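Local coordinates for putative membrane anchored protein (PDB 3LSO), which is of unknown function but is probably held at the membrane of Corynebacterium diphtheriae, carrying an all-beta portion built of several domains, at residues Leu302-Ala307 and Glu320-Ser325; Tyr427-Gly432 and Thr449-Ala454; Pro156-Leu161 and Thr177-Lys182. All coordinates share one frame; numbering follows the deposited sequence.

Followed from the N terminus, the chain closes contact 3 first, where 177-182 returns to 156-161 after fifteen residues in the DIP2116-like N-terminal domain, joining strand 150-167 to the loop that follows strand 170-177. Contact 1 then ties 302-307 to 320-325 across twelve residues, and contact 2 closes a hairpin by bringing 449-454 back to 427-432. The three loops run in series, none nested in another and none crossing. In space they fall into two groups: the centres of contacts 1 and 2 are about 10 Å apart and share one apolar interior, joining two facing sheets, whereas contact 3 is centred about 67 Å from either, on the opposite side of the chain's centre.

Contact 1. Residues Leu302-Ala307 and Glu320-Ser325; sequences LINGSA and EKVSVS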
loop_
_atom_site.group_PDB
_atom_site.type_symbol
_atom_site.label_atom_id
_atom_site.label_comp_id
_atom_site.label_asym_id
_atom_site.label_seq_id
_atom_site.Cartn_x
_atom_site.Cartn_y
_atom_site.Cartn_z
ATOM N N LEU B 302 0.617 -3.391 29.498
ATOM C CA LEU B 302 1.394 -4.534 29.077
ATOM C C LEU B 302 0.509 -5.724 29.297
ATOM O O LEU B 302 -0.216 -5.777 30.300
ATOM C CB LEU B 302 2.629 -4.712 29.964
ATOM C CG LEU B 302 3.803 -3.731 29.928
ATOM C CD1 LEU B 302 4.612 -3.741 31.242
ATOM C CD2 LEU B 302 4.688 -4.048 28.745
ATOM N N ILE B 303 0.540 -6.665 28.356
ATOM C CA ILE B 303 -0.026 -7.992 28.580
ATOM C C ILE B 303 1.068 -9.004 28.304
ATOM O O ILE B 303 1.727 -8.931 27.274
ATOM C CB ILE B 303 -1.270 -8.263 27.742
ATOM C CG1 ILE B 303 -1.722 -9.707 27.936
ATOM C CG2 ILE B 303 -0.979 -8.026 26.277
ATOM C CD1 ILE B 303 -3.209 -9.915 27.707
ATOM N N ASN B 304 1.282 -9.916 29.250
ATOM C CA ASN B 304 2.409 -10.854 29.207
ATOM C C ASN B 304 3.728 -10.128 28.967
ATOM O O ASN B 304 4.613 -10.622 28.265
ATOM C CB ASN B 304 2.191 -11.957 28.169
ATOM C CG ASN B 304 1.089 -12.926 28.565
ATOM O OD1 ASN B 304 0.674 -12.963 29.712
ATOM N ND2 ASN B 304 0.611 -13.712 27.609
ATOM N N GLY B 305 3.841 -8.941 29.549
ATOM C CA GLY B 305 5.084 -8.164 29.484
ATOM C C GLY B 305 5.387 -7.407 28.191
ATOM O O GLY B 305 6.503 -6.894 28.021
ATOM N N SER B 306 4.405 -7.343 27.292
ATOM C CA SER B 306 4.518 -6.536 26.097
ATOM C C SER B 306 3.301 -5.678 25.905
ATOM O O SER B 306 2.204 -6.030 26.327
ATOM C CB SER B 306 4.694 -7.420 24.873
ATOM O OG SER B 306 5.886 -8.171 24.978
ATOM N N ALA B 307 3.492 -4.529 25.281
ATOM C CA ALA B 307 2.364 -3.705 24.914
ATOM C C ALA B 307 1.903 -4.314 23.616
ATOM O O ALA B 307 2.707 -4.476 22.703
ATOM C CB ALA B 307 2.803 -2.282 24.697
ATOM N N GLU B 320 -6.171 -19.991 29.940
ATOM C CA GLU B 320 -4.795 -19.672 30.193
ATOM C C GLU B 320 -4.622 -18.497 31.184
ATOM O O GLU B 320 -5.511 -17.682 31.320
ATOM C CB GLU B 320 -4.266 -19.388 28.791
ATOM C CG GLU B 320 -2.960 -18.688 28.565
ATOM C CD GLU B 320 -2.544 -18.811 27.088
ATOM O OE1 GLU B 320 -3.086 -19.701 26.374
ATOM O OE2 GLU B 320 -1.684 -18.018 26.634
ATOM N N LYS B 321 -3.503 -18.443 31.907
ATOM C CA LYS B 321 -3.244 -17.378 32.898
ATOM C C LYS B 321 -2.516 -16.276 32.163
ATOM O O LYS B 321 -1.757 -16.568 31.258
ATOM C CB LYS B 321 -2.411 -17.889 34.093
ATOM C CG LYS B 321 -3.204 -18.683 35.180
ATOM C CD LYS B 321 -2.316 -19.390 36.263
ATOM C CE LYS B 321 -3.120 -19.742 37.559
ATOM N NZ LYS B 321 -2.721 -21.015 38.274
ATOM N N VAL B 322 -2.780 -15.017 32.485
ATOM C CA VAL B 322 -2.054 -13.899 31.866
ATOM C C VAL B 322 -1.653 -12.855 32.899
ATOM O O VAL B 322 -2.307 -12.717 33.930
ATOM C CB VAL B 322 -2.856 -13.170 30.762
ATOM C CG1 VAL B 322 -3.290 -14.126 29.675
ATOM C CG2 VAL B 322 -4.050 -12.405 31.344
ATOM N N SER B 323 -0.597 -12.107 32.616
ATOM C CA SER B 323 -0.174 -11.069 33.522
ATOM C C SER B 323 -0.322 -9.736 32.813
ATOM O O SER B 323 0.069 -9.581 31.649
ATOM C CB SER B 323 1.260 -11.286 33.904
ATOM O OG SER B 323 2.065 -11.026 32.775
ATOM N N VAL B 324 -0.888 -8.779 33.517
ATOM C CA VAL B 324 -1.262 -7.522 32.926
ATOM C C VAL B 324 -0.651 -6.416 33.751
ATOM O O VAL B 324 -0.501 -6.530 34.964
ATOM C CB VAL B 324 -2.798 -7.352 32.926
ATOM C CG1 VAL B 324 -3.171 -5.980 32.504
ATOM C CG2 VAL B 324 -3.428 -8.359 32.002
ATOM N N SER B 325 -0.312 -5.332 33.087
ATOM C CA SER B 325 0.190 -4.160 33.748
ATOM C C SER B 325 -0.559 -2.983 33.160
ATOM O O SER B 325 -0.881 -2.978 31.972
ATOM C CB SER B 325 1.678 -4.042 33.442
ATOM O OG SER B 325 2.241 -2.956 34.137
HETATM O O HOH W 1 2.161 -7.802 31.715
#
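The end of strand 298-303 and the start of strand 321-329 run antiparallel, with one face buried against the facing sheet and an exposed turn at the end. On the buried face lie Ile303, Val322 and Val324, which barely touch one another across the pair of strands. Ile303 and Val324 form the non-hydrogen-bonded pair; Ile303 CG1 is anti to the backbone N (chi1 175°), and the chain ends in CD1, 4.5 Å from Val322 CB. The neighbouring pair, Leu302 and Ser325, is hydrogen-bonded: Ser325 N reaches Leu302 O at 2.8 Å, in the carbonyl plane and on a lone pair, while Leu302 N approaches Ser325 O from above its plane. Their side chains turn to the partly exposed other face, where Leu302 CB meets Ser325 CB at 3.7 Å.

Ile303 to Ser306 form a type I' turn, where regular strand pairing ends and the exposed Asn304 and Gly305 are held by other means. Asn304 N donates to Ser323 O at 2.7 Å, and the Asn304 side chain returns the bond, its OD1 accepting from Ser323 N at 3.3 Å, nearly along the C=O axis. A water links Gly305 N to Ser323 O, so that this carbonyl is gripped twice.

Strand 321-329 also pairs with strand 410-417 through Val322 and Val324, while all three buried side chains rest on Phe429 of strand 425-435, in the facing sheet.

Contact 2. Residues Tyr427-Gly432 and Thr449-Ala454; sequences YMFQMG and TAFEIA
Three aromatic rings set the geometry here, with Phe451 in the middle. Its CG occupies the crowded position between the backbone N and the carbonyl carbon (chi1 67°), which brings the ring back toward strand 427-432. Tyr427 lays its CB over one face of that ring, 3.7 Å from the Phe451 centroid, a CH-pi contact. The ring planes differ by 18°, but the Tyr427 ring is displaced past the Phe451 ring, so the two share little face; further out, Tyr427 CE2 meets Ile453 CG1. Phe429 comes instead to the rim: its CE2 lies near the plane of the Phe451 ring, 3.6 Å from Phe451 CE2, the rings inclined at 45°. This aromatic cluster sits on the hairpin of strands 425-435 and 440-453, where Tyr427 and Phe451 form an antiparallel hydrogen-bonded pair, Phe451 N donating to Tyr427 O at 2.7 Å and Tyr427 N to Phe451 O at 2.9 Å. Where the chain turns a corner at Thr449, Phe429 N is met by a side chain, Thr449 OG1, at 2.7 Å, and the same OG1 also bonds Ile446 O. On the other side of the strand, Met428 CG, a selenomethionine carbon, packs 3.6 Å from Ala450 CB.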
loop_
_atom_site.group_PDB
_atom_site.type_symbol
_atom_site.label_atom_id
_atom_site.label_comp_id
_atom_site.label_asym_id
_atom_site.label_seq_id
_atom_site.Cartn_x
_atom_site.Cartn_y
_atom_site.Cartn_z
ATOM N N TYR B 427 -10.358 -8.495 23.209
ATOM C CA TYR B 427 -10.651 -8.145 24.572
ATOM C C TYR B 427 -9.485 -7.273 25.024
ATOM O O TYR B 427 -8.362 -7.494 24.565
ATOM C CB TYR B 427 -10.710 -9.421 25.418
ATOM C CG TYR B 427 -11.838 -10.409 25.101
ATOM C CD1 TYR B 427 -13.083 -10.322 25.740
ATOM C CD2 TYR B 427 -11.649 -11.444 24.196
ATOM C CE1 TYR B 427 -14.116 -11.228 25.459
ATOM C CE2 TYR B 427 -12.661 -12.360 23.903
ATOM C CZ TYR B 427 -13.888 -12.243 24.538
ATOM O OH TYR B 427 -14.875 -13.153 24.248
HETATM N N MSE B 428 -9.743 -6.267 25.869
HETATM C CA MSE B 428 -8.695 -5.440 26.470
HETATM C C MSE B 428 -8.922 -5.398 27.949
HETATM O O MSE B 428 -10.048 -5.594 28.414
HETATM C CB MSE B 428 -8.816 -3.990 26.024
HETATM C CG MSE B 428 -8.174 -3.628 24.711
HETATM SE SE MSE B 428 -8.877 -1.901 24.195
HETATM C CE MSE B 428 -10.684 -2.456 23.814
ATOM N N PHE B 429 -7.880 -5.088 28.702
ATOM C CA PHE B 429 -8.087 -4.727 30.084
ATOM C C PHE B 429 -8.336 -3.223 30.236
ATOM O O PHE B 429 -7.980 -2.427 29.355
ATOM C CB PHE B 429 -6.910 -5.203 30.910
ATOM C CG PHE B 429 -6.815 -6.683 30.976
ATOM C CD1 PHE B 429 -7.337 -7.377 32.043
ATOM C CD2 PHE B 429 -6.240 -7.403 29.939
ATOM C CE1 PHE B 429 -7.266 -8.742 32.103
ATOM C CE2 PHE B 429 -6.163 -8.801 29.999
ATOM C CZ PHE B 429 -6.679 -9.459 31.083
ATOM N N GLN B 430 -8.966 -2.830 31.336
ATOM C CA GLN B 430 -9.185 -1.417 31.598
ATOM C C GLN B 430 -8.473 -1.007 32.851
ATOM O O GLN B 430 -8.198 -1.849 33.718
ATOM C CB GLN B 430 -10.675 -1.152 31.782
ATOM C CG GLN B 430 -11.517 -1.456 30.537
ATOM C CD GLN B 430 -12.995 -1.219 30.761
ATOM O OE1 GLN B 430 -13.543 -1.543 31.813
ATOM N NE2 GLN B 430 -13.652 -0.642 29.770
HETATM N N MSE B 431 -8.193 0.285 32.981
HETATM C CA MSE B 431 -7.796 0.850 34.290
HETATM C C MSE B 431 -8.970 1.616 34.857
HETATM O O MSE B 431 -9.604 2.423 34.142
HETATM C CB MSE B 431 -6.606 1.799 34.168
HETATM C CG MSE B 431 -5.815 1.994 35.479
HETATM SE SE MSE B 431 -4.324 3.204 35.179
HETATM C CE MSE B 431 -3.196 2.642 36.612
ATOM N N GLY B 432 -9.275 1.348 36.121
ATOM C CA GLY B 432 -10.211 2.165 36.901
ATOM C C GLY B 432 -9.400 3.309 37.511
ATOM O O GLY B 432 -8.283 3.079 37.986
ATOM N N THR B 449 -3.167 -3.694 26.180
ATOM C CA THR B 449 -3.402 -4.942 26.873
ATOM C C THR B 449 -4.281 -5.887 26.042
ATOM O O THR B 449 -4.682 -6.953 26.499
ATOM C CB THR B 449 -4.024 -4.695 28.282
ATOM O OG1 THR B 449 -5.400 -4.279 28.171
ATOM C CG2 THR B 449 -3.207 -3.639 29.046
ATOM N N ALA B 450 -4.570 -5.503 24.802
ATOM C CA ALA B 450 -5.554 -6.247 23.997
ATOM C C ALA B 450 -5.121 -7.682 23.696
ATOM O O ALA B 450 -3.951 -7.909 23.392
ATOM C CB ALA B 450 -5.821 -5.514 22.695
ATOM N N PHE B 451 -6.053 -8.625 23.744
ATOM C CA PHE B 451 -5.767 -9.979 23.312
ATOM C C PHE B 451 -6.901 -10.513 22.466
ATOM O O PHE B 451 -8.027 -10.052 22.586
ATOM C CB PHE B 451 -5.480 -10.892 24.508
ATOM C CG PHE B 451 -6.667 -11.131 25.424
ATOM C CD1 PHE B 451 -7.560 -12.167 25.179
ATOM C CD2 PHE B 451 -6.856 -10.357 26.550
ATOM C CE1 PHE B 451 -8.613 -12.404 26.002
ATOM C CE2 PHE B 451 -7.918 -10.592 27.386
ATOM C CZ PHE B 451 -8.795 -11.619 27.109
ATOM N N GLU B 452 -6.600 -11.468 21.594
ATOM C CA GLU B 452 -7.630 -12.086 20.779
ATOM C C GLU B 452 -7.747 -13.552 21.115
ATOM O O GLU B 452 -6.751 -14.240 21.219
ATOM C CB GLU B 452 -7.364 -11.902 19.279
ATOM C CG GLU B 452 -8.630 -12.029 18.416
ATOM C CD GLU B 452 -8.447 -11.682 16.934
ATOM O OE1 GLU B 452 -7.500 -10.947 16.578
ATOM O OE2 GLU B 452 -9.277 -12.155 16.121
ATOM N N ILE B 453 -8.975 -14.004 21.322
ATOM C CA ILE B 453 -9.287 -15.417 21.334
ATOM C C ILE B 453 -9.643 -15.776 19.921
ATOM O O ILE B 453 -10.629 -15.278 19.398
ATOM C CB ILE B 453 -10.493 -15.708 22.226
ATOM C CG1 ILE B 453 -10.204 -15.321 23.683
ATOM C CG2 ILE B 453 -10.928 -17.157 22.085
ATOM C CD1 ILE B 453 -9.035 -16.016 24.304
ATOM N N ALA B 454 -8.850 -16.634 19.295
ATOM C CA ALA B 454 -9.024 -16.903 17.858
ATOM C C ALA B 454 -10.424 -17.379 17.492
ATOM O O ALA B 454 -11.187 -17.846 18.343
ATOM C CB ALA B 454 -7.956 -17.864 17.323
#

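Contact 3. Residues Pro156-Leu161 and Thr177-Lys182; sequences PEKTIL and TTNADK
Lys158 O is the best-held polar atom, and two groups approach it from the other segment: one true hydrogen bond and one weaker CA-H...O contact. Thr178 N donates at 2.9 Å, in the carbonyl plane with an N-H...O angle of 157°, and Thr177 CA stands 3.1 Å from the same Lys158 oxygen. Apolar contacts lie to the buried side of this bond. The methyl of Thr178, CG2, sits in the crowded position between backbone N and carbonyl carbon and touches Ile160 CG2 at 3.9 Å, the two side chains crossing obliquely; Thr178 OG1, anti to its own N, bonds Asp29 O instead. Pro156 presents the tip of its ring, CG lying 3.4 Å from Ala180 O and 3.9 Å from Ala180 CB. On the exposed side, the Lys158 chain bends at chi2 (83°) and runs alongside Asn179, both pointing the same way, with CE 3.2 Å from Asn179 OD1. The chain turns a corner at Lys158 and Thr159, and just beyond it Ile160 and Leu161 both face Cys176, the partner of Cys32 in a disulfide. That is a classic beta bulge, consistent with the immunoglobulin-like beta-sandwich of E-set domains, to which this N-terminal region probably belongs.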
loop_
_atom_site.group_PDB
_atom_site.type_symbol
_atom_site.label_atom_id
_atom_site.label_comp_id
_atom_site.label_asym_id
_atom_site.label_seq_id
_atom_site.Cartn_x
_atom_site.Cartn_y
_atom_site.Cartn_z
ATOM N N PRO B 156 18.731 -3.725 -28.784
ATOM C CA PRO B 156 18.693 -3.408 -30.226
ATOM C C PRO B 156 18.298 -4.625 -31.064
ATOM O O PRO B 156 18.414 -5.761 -30.601
ATOM C CB PRO B 156 20.137 -2.986 -30.547
ATOM C CG PRO B 156 20.971 -3.496 -29.410
ATOM C CD PRO B 156 20.073 -3.527 -28.202
ATOM N N GLU B 157 17.811 -4.385 -32.273
ATOM C CA GLU B 157 17.536 -5.462 -33.212
ATOM C C GLU B 157 18.806 -5.776 -33.985
ATOM O O GLU B 157 19.635 -4.899 -34.200
ATOM C CB GLU B 157 16.382 -5.087 -34.155
ATOM C CG GLU B 157 14.981 -5.586 -33.692
ATOM C CD GLU B 157 14.784 -7.100 -33.878
ATOM O OE1 GLU B 157 15.531 -7.717 -34.684
ATOM O OE2 GLU B 157 13.889 -7.683 -33.224
ATOM N N LYS B 158 18.971 -7.035 -34.379
ATOM C CA LYS B 158 20.136 -7.442 -35.162
ATOM C C LYS B 158 20.357 -6.482 -36.347
ATOM O O LYS B 158 21.488 -6.057 -36.594
ATOM C CB LYS B 158 19.999 -8.904 -35.611
ATOM C CG LYS B 158 21.184 -9.467 -36.417
ATOM C CD LYS B 158 22.325 -9.947 -35.514
ATOM C CE LYS B 158 23.583 -10.318 -36.323
ATOM N NZ LYS B 158 23.678 -11.780 -36.588
ATOM N N THR B 159 19.281 -6.136 -37.057
ATOM C CA THR B 159 19.320 -5.097 -38.089
ATOM C C THR B 159 18.775 -3.811 -37.506
ATOM O O THR B 159 17.579 -3.513 -37.582
ATOM C CB THR B 159 18.526 -5.488 -39.366
ATOM O OG1 THR B 159 18.986 -6.763 -39.846
ATOM C CG2 THR B 159 18.713 -4.443 -40.458
ATOM N N ILE B 160 19.677 -3.046 -36.922
ATOM C CA ILE B 160 19.304 -1.884 -36.132
ATOM C C ILE B 160 18.829 -0.724 -36.987
ATOM O O ILE B 160 18.062 0.120 -36.538
ATOM C CB ILE B 160 20.465 -1.443 -35.190
ATOM C CG1 ILE B 160 20.163 -0.115 -34.521
ATOM C CG2 ILE B 160 21.753 -1.323 -35.936
ATOM C CD1 ILE B 160 19.383 -0.264 -33.264
ATOM N N LEU B 161 19.260 -0.685 -38.233
ATOM C CA LEU B 161 19.019 0.503 -39.039
ATOM C C LEU B 161 18.997 0.176 -40.526
ATOM O O LEU B 161 19.877 -0.531 -41.023
ATOM C CB LEU B 161 20.099 1.530 -38.721
ATOM C CG LEU B 161 19.936 2.978 -39.147
ATOM C CD1 LEU B 161 20.546 3.879 -38.068
ATOM C CD2 LEU B 161 20.596 3.235 -40.512
ATOM N N THR B 177 23.743 -3.731 -39.529
ATOM C CA THR B 177 23.565 -4.764 -38.522
ATOM C C THR B 177 24.517 -4.538 -37.367
ATOM O O THR B 177 25.650 -4.087 -37.554
ATOM C CB THR B 177 23.870 -6.180 -39.071
ATOM O OG1 THR B 177 25.293 -6.360 -39.174
ATOM C CG2 THR B 177 23.198 -6.431 -40.428
ATOM N N THR B 178 24.062 -4.902 -36.174
ATOM C CA THR B 178 24.896 -4.891 -34.980
ATOM C C THR B 178 24.707 -6.197 -34.208
ATOM O O THR B 178 23.705 -6.889 -34.407
ATOM C CB THR B 178 24.584 -3.663 -34.096
ATOM O OG1 THR B 178 25.645 -3.461 -33.156
ATOM C CG2 THR B 178 23.266 -3.826 -33.356
ATOM N N ASN B 179 25.680 -6.529 -33.351
ATOM C CA ASN B 179 25.626 -7.717 -32.478
ATOM C C ASN B 179 25.431 -7.383 -31.002
ATOM O O ASN B 179 25.702 -8.214 -30.138
ATOM C CB ASN B 179 26.916 -8.543 -32.597
ATOM C CG ASN B 179 27.156 -9.078 -33.992
ATOM O OD1 ASN B 179 26.231 -9.231 -34.800
ATOM N ND2 ASN B 179 28.411 -9.366 -34.287
ATOM N N ALA B 180 24.984 -6.173 -30.700
ATOM C CA ALA B 180 24.862 -5.762 -29.310
ATOM C C ALA B 180 23.659 -6.385 -28.583
ATOM O O ALA B 180 22.564 -6.513 -29.150
ATOM C CB ALA B 180 24.836 -4.255 -29.203
ATOM N N ASP B 181 23.893 -6.771 -27.329
ATOM C CA ASP B 181 22.893 -7.374 -26.449
ATOM C C ASP B 181 22.623 -6.407 -25.333
ATOM O O ASP B 181 21.639 -6.554 -24.605
ATOM C CB ASP B 181 23.435 -8.652 -25.785
ATOM C CG ASP B 181 24.010 -9.646 -26.783
ATOM O OD1 ASP B 181 23.386 -9.843 -27.858
ATOM O OD2 ASP B 181 25.080 -10.235 -26.491
ATOM N N LYS B 182 23.528 -5.445 -25.168
ATOM C CA LYS B 182 23.463 -4.530 -24.033
ATOM C C LYS B 182 22.344 -3.530 -24.271
ATOM O O LYS B 182 22.361 -2.809 -25.276
ATOM C CB LYS B 182 24.820 -3.876 -23.745
ATOM C CG LYS B 182 25.825 -4.886 -23.177
ATOM C CD LYS B 182 27.112 -4.242 -22.682
ATOM C CE LYS B 182 28.151 -5.300 -22.341
ATOM N NZ LYS B 182 29.414 -4.658 -21.925
#